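PDB 3TRC: phosphoenolpyruvate-protein phosphotransferase from Coxiella burnetii, which probably transfers phosphate from phosphoenolpyruvate to a histidine of a partner protein, the chain here being its GAF domain. Local coordinates for residues A[119-123]-A[124-128]. Numbering follows the deposited sequence.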
loop_
_atom_site.group_PDB
_atom_site.type_symbol
_atom_site.label_atom_id
_atom_site.label_comp_id
_atom_site.label_asym_id
_atom_site.label_seq_id
_atom_site.Cartn_x
_atom_site.Cartn_y
_atom_site.Cartn_z
ATOM N N PRO A 119 11.161 9.084 -6.642
ATOM C CA PRO A 119 10.187 9.826 -7.440
ATOM C C PRO A 119 8.776 9.374 -7.105
ATOM O O PRO A 119 8.523 8.182 -6.906
ATOM C CB PRO A 119 10.557 9.449 -8.878
ATOM C CG PRO A 119 11.165 8.097 -8.754
ATOM C CD PRO A 119 11.879 8.072 -7.436
ATOM N N ILE A 120 7.869 10.337 -7.010
ATOM C CA ILE A 120 6.466 10.034 -6.763
ATOM C C ILE A 120 5.749 10.155 -8.090
ATOM O O ILE A 120 5.570 11.256 -8.607
ATOM C CB ILE A 120 5.853 10.992 -5.727
ATOM C CG1 ILE A 120 6.617 10.887 -4.395
ATOM C CG2 ILE A 120 4.372 10.685 -5.535
ATOM C CD1 ILE A 120 6.163 11.873 -3.324
ATOM N N ILE A 121 5.365 9.011 -8.650
ATOM C CA ILE A 121 4.878 8.945 -10.018
ATOM C C ILE A 121 3.508 8.286 -10.071
ATOM O O ILE A 121 3.306 7.199 -9.529
ATOM C CB ILE A 121 5.850 8.135 -10.912
ATOM C CG1 ILE A 121 7.259 8.729 -10.843
ATOM C CG2 ILE A 121 5.342 8.077 -12.352
ATOM C CD1 ILE A 121 8.335 7.851 -11.453
ATOM N N GLU A 122 2.570 8.964 -10.717
ATOM C CA GLU A 122 1.234 8.428 -10.911
ATOM C C GLU A 122 1.062 8.092 -12.378
ATOM O O GLU A 122 1.013 8.985 -13.222
ATOM C CB GLU A 122 0.181 9.446 -10.477
ATOM C CG GLU A 122 -1.241 9.074 -10.862
ATOM C CD GLU A 122 -1.790 7.922 -10.045
ATOM O OE1 GLU A 122 -1.127 7.509 -9.067
ATOM O OE2 GLU A 122 -2.888 7.431 -10.382
ATOM N N GLN A 123 0.987 6.798 -12.676
ATOM C CA GLN A 123 0.827 6.329 -14.048
ATOM C C GLN A 123 1.734 7.059 -15.038
ATOM O O GLN A 123 1.269 7.554 -16.063
ATOM C CB GLN A 123 -0.631 6.455 -14.487
ATOM C CG GLN A 123 -1.574 5.522 -13.754
ATOM C CD GLN A 123 -2.958 5.505 -14.368
ATOM O OE1 GLN A 123 -3.566 4.448 -14.522
ATOM N NE2 GLN A 123 -3.464 6.680 -14.724
ATOM N N GLY A 124 3.023 7.129 -14.726
ATOM C CA GLY A 124 3.996 7.729 -15.623
ATOM C C GLY A 124 4.168 9.234 -15.511
ATOM O O GLY A 124 5.044 9.809 -16.159
ATOM N N GLU A 125 3.337 9.878 -14.696
ATOM C CA GLU A 125 3.436 11.320 -14.489
ATOM C C GLU A 125 4.099 11.632 -13.148
ATOM O O GLU A 125 3.583 11.246 -12.103
ATOM C CB GLU A 125 2.049 11.965 -14.537
ATOM C CG GLU A 125 2.064 13.482 -14.382
ATOM C CD GLU A 125 0.671 14.087 -14.270
ATOM O OE1 GLU A 125 -0.321 13.326 -14.266
ATOM O OE2 GLU A 125 0.570 15.330 -14.180
ATOM N N LEU A 126 5.232 12.332 -13.178
ATOM C CA LEU A 126 5.910 12.744 -11.946
ATOM C C LEU A 126 5.096 13.785 -11.187
ATOM O O LEU A 126 4.781 14.847 -11.723
ATOM C CB LEU A 126 7.297 13.316 -12.248
ATOM C CG LEU A 126 8.118 13.698 -11.015
ATOM C CD1 LEU A 126 8.619 12.437 -10.319
ATOM C CD2 LEU A 126 9.279 14.617 -11.383
ATOM N N LEU A 127 4.775 13.489 -9.928
ATOM C CA LEU A 127 3.969 14.399 -9.118
ATOM C C LEU A 127 4.770 15.034 -7.992
ATOM O O LEU A 127 4.372 16.058 -7.437
ATOM C CB LEU A 127 2.781 13.659 -8.502
ATOM C CG LEU A 127 1.791 13.037 -9.483
ATOM C CD1 LEU A 127 0.596 12.467 -8.728
ATOM C CD2 LEU A 127 1.346 14.065 -10.518
ATOM N N GLY A 128 5.876 14.406 -7.624
ATOM C CA GLY A 128 6.665 14.923 -6.527
ATOM C C GLY A 128 7.863 14.059 -6.228
ATOM O O GLY A 128 8.200 13.154 -6.998
HETATM O O HOH W 1 -1.277 11.081 -13.726
#
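E122 and E125 face each other as an antiparallel hydrogen-bonded pair that closes a β-hairpin with a two-residue loop, Q123-G124, between strands 114-122 and 125-134 of the GAF sheet. E122 N donates to E125 O at 2.9 Å, and E125 N returns the bond to E122 O. The positive phi values of Q123 (44°) and G124 (86°) fit the type I' turn between them. A water also donates to E122 O and to E125 OE1, tying the E125 carboxylate back to the turn; the chain of E125, extended beyond CG, carries OE1 to where that water can bridge it to E122 O.

Farther along the hairpin the register slips by one residue in a classic β-bulge, with L127 and G128 both opposite I120. I120 O takes a nearly linear bond from L127 N (2.7 Å, 171° at the hydrogen) and a weak one from G128 N at 3.3 Å. I120 N closes the pair by donating to G128 O.

Apolar contacts lie on both faces. On one, L126 CD1 touches both P119 CB, 3.8 Å away, and I121 CG1, the two lying on the same side of it, while I121 CG2, anti to its backbone N, reaches over the turn to 3.5 Å from G124 N. On the other, L127 CD1 packs against E122 CB at 3.5 Å; the E122 chain bends at chi2, and its carboxylate leads away from the second strand. Helix 142-164 packs on this face, with A156 against both I120 and E122, and N18 of the second subunit also packs on E122.

The chemistry implies a hairpin end fixed mainly by main-chain bonds: the bulge brings two amides, one strongly and one weakly bonded, onto the carbonyl of buried I120, whereas at the turn a water shares the E122 carbonyl with a backbone amide.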